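Local coordinates for fusolin (PDB 4YN2), which forms the crystalline spindles of an insect poxvirus that enhance virulence, probably acting as a lytic polysaccharide monooxygenase on chitin, at residues Ala57-Leu71 and Ser98-Asp110. Sequence-based numbering, arbitrary orientation.
Sequences AAQYEFQQDNEYAAL and SWSNPFGDKSGVD
Glu61 and Lys106 bring the backbones closest, CA to CA 4.8 Å, where the last turns of helix 51-63 and the loop leading to strand 69-71 pack against the turns of 98-110. The Lys106 side chain runs across the Tyr68 ring toward Glu67 O: its CD lies over one face of that ring, 3.6 Å from the centroid and 15° off the normal, a CH-pi contact. Four oxygens gather round Lys106 NZ at 2.8-2.9 Å and must share its three hydrogens: Glu67 O, with NZ tilted 34° from that carbonyl plane, Phe103 O, met in plane on a lone pair, and two waters, one reaching Tyr60 OH and Glu67 OE2, the other Ala69 O. Glu61, with CG anti to the backbone N (chi1 170°), extends OE2 to the start of the 3-10 segment, where Gly108 N (2.9 Å) and Val109 N (3.3 Å) make weak, bent bonds. Tyr68 OH donates to Glu61 O and rests 3.4 Å from Val109 CG2. The Phe103 ring sets one face over Ala69 O and its edge against Leu71 CG. Glu67 alone ties this helix-loop packing to the metal site: OE1 hydrogen-bonds NE2 of His1, a zinc ligand, as a second-shell residue of a site like the histidine brace of lytic polysaccharide monooxygenases.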
loop_
_atom_site.group_PDB
_atom_site.type_symbol
_atom_site.label_atom_id
_atom_site.label_comp_id
_atom_site.label_asym_id
_atom_site.label_seq_id
_atom_site.Cartn_x
_atom_site.Cartn_y
_atom_site.Cartn_z
ATOM N N ALA A 57 -8.852 8.691 19.403
ATOM C CA ALA A 57 -9.266 7.789 18.323
ATOM C C ALA A 57 -8.291 7.846 17.147
ATOM O O ALA A 57 -7.899 6.802 16.630
ATOM C CB ALA A 57 -10.656 8.138 17.849
ATOM N N ALA A 58 -7.887 9.050 16.751
ATOM C CA ALA A 58 -6.951 9.275 15.644
ATOM C C ALA A 58 -5.551 8.733 15.982
ATOM O O ALA A 58 -4.915 8.100 15.140
ATOM C CB ALA A 58 -6.886 10.759 15.322
ATOM N N GLN A 59 -5.087 8.940 17.222
ATOM C CA GLN A 59 -3.791 8.416 17.653
ATOM C C GLN A 59 -3.790 6.888 17.714
ATOM O O GLN A 59 -2.817 6.257 17.299
ATOM C CB GLN A 59 -3.415 8.973 19.023
ATOM C CG GLN A 59 -2.972 10.421 18.986
ATOM C CD GLN A 59 -2.714 10.951 20.375
ATOM O OE1 GLN A 59 -3.113 10.370 21.389
ATOM N NE2 GLN A 59 -1.983 12.032 20.460
ATOM N N TYR A 60 -4.888 6.299 18.212
ATOM C CA TYR A 60 -5.054 4.851 18.344
ATOM C C TYR A 60 -4.884 4.165 16.993
ATOM O O TYR A 60 -4.285 3.099 16.916
ATOM C CB TYR A 60 -6.438 4.552 18.952
ATOM C CG TYR A 60 -6.760 3.094 19.147
ATOM C CD1 TYR A 60 -7.324 2.344 18.123
ATOM C CD2 TYR A 60 -6.560 2.475 20.375
ATOM C CE1 TYR A 60 -7.649 1.009 18.307
ATOM C CE2 TYR A 60 -6.916 1.148 20.581
ATOM C CZ TYR A 60 -7.487 0.423 19.551
ATOM O OH TYR A 60 -7.774 -0.906 19.742
ATOM N N GLU A 61 -5.399 4.796 15.920
ATOM C CA GLU A 61 -5.308 4.273 14.564
ATOM C C GLU A 61 -3.852 3.998 14.169
ATOM O O GLU A 61 -3.571 2.958 13.564
ATOM C CB GLU A 61 -5.971 5.271 13.596
ATOM C CG GLU A 61 -5.762 5.004 12.127
ATOM C CD GLU A 61 -6.611 5.923 11.280
ATOM O OE1 GLU A 61 -6.446 7.160 11.373
ATOM O OE2 GLU A 61 -7.469 5.403 10.540
ATOM N N PHE A 62 -2.914 4.886 14.547
ATOM C CA PHE A 62 -1.508 4.667 14.226
ATOM C C PHE A 62 -0.738 3.973 15.333
ATOM O O PHE A 62 0.204 3.263 15.006
ATOM C CB PHE A 62 -0.829 5.974 13.854
ATOM C CG PHE A 62 -1.369 6.664 12.617
ATOM C CD1 PHE A 62 -2.096 5.959 11.658
ATOM C CD2 PHE A 62 -1.018 7.974 12.328
ATOM C CE1 PHE A 62 -2.603 6.605 10.530
ATOM C CE2 PHE A 62 -1.505 8.609 11.185
ATOM C CZ PHE A 62 -2.318 7.929 10.313
ATOM N N GLN A 63 -1.131 4.116 16.608
ATOM C CA GLN A 63 -0.446 3.427 17.701
ATOM C C GLN A 63 -0.627 1.920 17.564
ATOM O O GLN A 63 0.297 1.170 17.852
ATOM C CB GLN A 63 -0.972 3.896 19.075
ATOM C CG GLN A 63 -0.321 3.160 20.272
ATOM C CD GLN A 63 -0.931 3.490 21.603
ATOM O OE1 GLN A 63 -1.768 4.377 21.729
ATOM N NE2 GLN A 63 -0.559 2.726 22.623
ATOM N N GLN A 64 -1.811 1.479 17.128
ATOM C CA GLN A 64 -2.116 0.064 16.968
ATOM C C GLN A 64 -1.713 -0.464 15.587
ATOM O O GLN A 64 -2.406 -1.315 15.057
ATOM C CB GLN A 64 -3.613 -0.168 17.198
ATOM C CG GLN A 64 -4.123 0.258 18.556
ATOM C CD GLN A 64 -3.430 -0.463 19.667
ATOM O OE1 GLN A 64 -2.569 0.094 20.334
ATOM N NE2 GLN A 64 -3.751 -1.730 19.853
ATOM N N ASP A 65 -0.546 -0.062 15.067
ATOM C CA ASP A 65 -0.036 -0.493 13.752
ATOM C C ASP A 65 0.229 -2.001 13.684
ATOM O O ASP A 65 0.074 -2.595 12.609
ATOM C CB ASP A 65 1.230 0.288 13.364
ATOM C CG ASP A 65 2.396 0.280 14.354
ATOM O OD1 ASP A 65 2.302 -0.421 15.390
ATOM O OD2 ASP A 65 3.403 0.975 14.084
ATOM N N ASN A 66 0.536 -2.632 14.829
ATOM C CA ASN A 66 0.750 -4.081 14.908
ATOM C C ASN A 66 -0.548 -4.860 15.255
ATOM O O ASN A 66 -0.479 -6.071 15.434
ATOM C CB ASN A 66 1.848 -4.426 15.918
ATOM C CG ASN A 66 1.493 -4.171 17.366
ATOM O OD1 ASN A 66 0.652 -3.334 17.683
ATOM N ND2 ASN A 66 2.123 -4.887 18.276
ATOM N N GLU A 67 -1.714 -4.184 15.362
ATOM C CA GLU A 67 -2.969 -4.842 15.694
ATOM C C GLU A 67 -4.087 -4.482 14.687
ATOM O O GLU A 67 -5.224 -4.222 15.075
ATOM C CB GLU A 67 -3.389 -4.524 17.137
ATOM C CG GLU A 67 -4.408 -5.515 17.689
ATOM C CD GLU A 67 -4.771 -5.296 19.139
ATOM O OE1 GLU A 67 -4.454 -6.177 19.971
ATOM O OE2 GLU A 67 -5.333 -4.224 19.450
ATOM N N TYR A 68 -3.782 -4.562 13.386
ATOM C CA TYR A 68 -4.792 -4.394 12.332
ATOM C C TYR A 68 -5.331 -5.773 12.168
ATOM O O TYR A 68 -4.857 -6.541 11.342
ATOM C CB TYR A 68 -4.208 -3.792 11.051
ATOM C CG TYR A 68 -4.193 -2.281 11.080
ATOM C CD1 TYR A 68 -3.752 -1.590 12.201
ATOM C CD2 TYR A 68 -4.741 -1.541 10.038
ATOM C CE1 TYR A 68 -3.805 -0.197 12.264
ATOM C CE2 TYR A 68 -4.773 -0.149 10.076
ATOM C CZ TYR A 68 -4.287 0.522 11.186
ATOM O OH TYR A 68 -4.330 1.899 11.220
ATOM N N ALA A 69 -6.206 -6.141 13.105
ATOM C CA ALA A 69 -6.665 -7.501 13.278
ATOM C C ALA A 69 -8.149 -7.625 13.323
ATOM O O ALA A 69 -8.859 -6.659 13.552
ATOM C CB ALA A 69 -6.095 -8.048 14.572
ATOM N N ALA A 70 -8.609 -8.846 13.117
ATOM C CA ALA A 70 -10.017 -9.217 13.201
ATOM C C ALA A 70 -10.122 -10.654 13.699
ATOM O O ALA A 70 -9.307 -11.490 13.303
ATOM C CB ALA A 70 -10.681 -9.070 11.843
ATOM N N LEU A 71 -11.095 -10.932 14.577
ATOM C CA LEU A 71 -11.324 -12.273 15.130
ATOM C C LEU A 71 -12.299 -13.042 14.239
ATOM O O LEU A 71 -13.431 -12.596 14.057
ATOM C CB LEU A 71 -11.891 -12.180 16.557
ATOM C CG LEU A 71 -11.060 -11.416 17.568
ATOM C CD1 LEU A 71 -11.740 -11.420 18.934
ATOM C CD2 LEU A 71 -9.661 -11.989 17.675
ATOM N N SER A 98 -15.123 1.708 14.151
ATOM C CA SER A 98 -15.931 2.284 15.244
ATOM C C SER A 98 -15.027 2.506 16.444
ATOM O O SER A 98 -14.544 1.534 17.015
ATOM C CB SER A 98 -17.095 1.360 15.593
ATOM O OG SER A 98 -17.973 1.198 14.490
ATOM N N TRP A 99 -14.762 3.777 16.795
ATOM C CA TRP A 99 -13.773 4.151 17.816
ATOM C C TRP A 99 -14.038 3.568 19.223
ATOM O O TRP A 99 -13.071 3.256 19.914
ATOM C CB TRP A 99 -13.610 5.687 17.906
ATOM C CG TRP A 99 -14.672 6.396 18.690
ATOM C CD1 TRP A 99 -15.957 6.646 18.304
ATOM C CD2 TRP A 99 -14.549 6.895 20.024
ATOM N NE1 TRP A 99 -16.638 7.289 19.313
ATOM C CE2 TRP A 99 -15.797 7.450 20.383
ATOM C CE3 TRP A 99 -13.497 6.941 20.951
ATOM C CZ2 TRP A 99 -16.019 8.048 21.627
ATOM C CZ3 TRP A 99 -13.722 7.531 22.184
ATOM C CH2 TRP A 99 -14.966 8.083 22.508
ATOM N N SER A 100 -15.303 3.386 19.627
ATOM C CA SER A 100 -15.651 2.887 20.967
ATOM C C SER A 100 -15.916 1.359 21.003
ATOM O O SER A 100 -16.473 0.866 21.983
ATOM C CB SER A 100 -16.875 3.643 21.488
ATOM O OG SER A 100 -17.919 3.667 20.527
ATOM N N ASN A 101 -15.485 0.613 19.975
ATOM C CA ASN A 101 -15.668 -0.834 19.876
ATOM C C ASN A 101 -14.313 -1.546 19.821
ATOM O O ASN A 101 -13.306 -0.880 19.580
ATOM C CB ASN A 101 -16.481 -1.137 18.625
ATOM C CG ASN A 101 -17.958 -0.883 18.784
ATOM O OD1 ASN A 101 -18.522 -0.002 18.134
ATOM N ND2 ASN A 101 -18.632 -1.661 19.631
ATOM N N PRO A 102 -14.250 -2.887 20.032
ATOM C CA PRO A 102 -12.944 -3.573 19.968
ATOM C C PRO A 102 -12.262 -3.360 18.616
ATOM O O PRO A 102 -12.929 -3.384 17.585
ATOM C CB PRO A 102 -13.280 -5.057 20.208
ATOM C CG PRO A 102 -14.746 -5.173 20.120
ATOM C CD PRO A 102 -15.341 -3.827 20.373
ATOM N N PHE A 103 -10.962 -3.027 18.651
ATOM C CA PHE A 103 -10.094 -2.738 17.498
ATOM C C PHE A 103 -10.254 -1.288 16.992
ATOM O O PHE A 103 -9.504 -0.876 16.106
ATOM C CB PHE A 103 -10.261 -3.748 16.357
ATOM C CG PHE A 103 -9.931 -5.160 16.783
ATOM C CD1 PHE A 103 -8.622 -5.531 17.064
ATOM C CD2 PHE A 103 -10.923 -6.122 16.885
ATOM C CE1 PHE A 103 -8.321 -6.830 17.467
ATOM C CE2 PHE A 103 -10.618 -7.425 17.270
ATOM C CZ PHE A 103 -9.317 -7.777 17.545
ATOM N N GLY A 104 -11.148 -0.516 17.613
ATOM C CA GLY A 104 -11.331 0.896 17.339
ATOM C C GLY A 104 -11.672 1.249 15.913
ATOM O O GLY A 104 -12.356 0.493 15.209
ATOM N N ASP A 105 -11.209 2.427 15.509
ATOM C CA ASP A 105 -11.445 2.982 14.194
ATOM C C ASP A 105 -10.132 3.222 13.468
ATOM O O ASP A 105 -9.414 4.183 13.759
ATOM C CB ASP A 105 -12.231 4.290 14.325
ATOM C CG ASP A 105 -12.794 4.809 13.019
ATOM O OD1 ASP A 105 -12.413 4.269 11.941
ATOM O OD2 ASP A 105 -13.636 5.733 13.063
ATOM N N LYS A 106 -9.845 2.360 12.480
ATOM C CA LYS A 106 -8.675 2.488 11.630
ATOM C C LYS A 106 -9.131 2.779 10.188
ATOM O O LYS A 106 -8.356 2.606 9.255
ATOM C CB LYS A 106 -7.837 1.219 11.707
ATOM C CG LYS A 106 -7.300 0.927 13.111
ATOM C CD LYS A 106 -7.115 -0.537 13.323
ATOM C CE LYS A 106 -6.572 -0.844 14.697
ATOM N NZ LYS A 106 -7.088 -2.124 15.231
ATOM N N SER A 107 -10.386 3.242 10.004
ATOM C CA SER A 107 -10.965 3.447 8.671
ATOM C C SER A 107 -10.326 4.602 7.900
ATOM O O SER A 107 -10.474 4.651 6.687
ATOM C CB SER A 107 -12.475 3.655 8.756
ATOM O OG SER A 107 -12.776 4.827 9.494
ATOM N N GLY A 108 -9.586 5.481 8.567
ATOM C CA GLY A 108 -8.854 6.534 7.877
ATOM C C GLY A 108 -7.798 5.968 6.948
ATOM O O GLY A 108 -7.529 6.521 5.882
ATOM N N VAL A 109 -7.229 4.821 7.321
ATOM C CA VAL A 109 -6.200 4.154 6.522
ATOM C C VAL A 109 -6.822 3.481 5.279
ATOM O O VAL A 109 -6.091 3.142 4.349
ATOM C CB VAL A 109 -5.408 3.158 7.427
ATOM C CG1 VAL A 109 -4.438 2.302 6.632
ATOM C CG2 VAL A 109 -4.659 3.926 8.507
ATOM N N ASP A 110 -8.144 3.316 5.237
ATOM C CA ASP A 110 -8.811 2.693 4.105
ATOM C C ASP A 110 -9.332 3.695 3.084
ATOM O O ASP A 110 -9.889 3.260 2.087
ATOM C CB ASP A 110 -9.968 1.810 4.594
ATOM C CG ASP A 110 -10.371 0.752 3.583
ATOM O OD1 ASP A 110 -9.500 -0.058 3.188
ATOM O OD2 ASP A 110 -11.532 0.773 3.138
HETATM O O HOH W 1 -9.651 4.542 16.764
HETATM O O HOH W 2 -6.408 -2.466 17.886
HETATM O O HOH W 3 -8.270 -3.818 13.253
#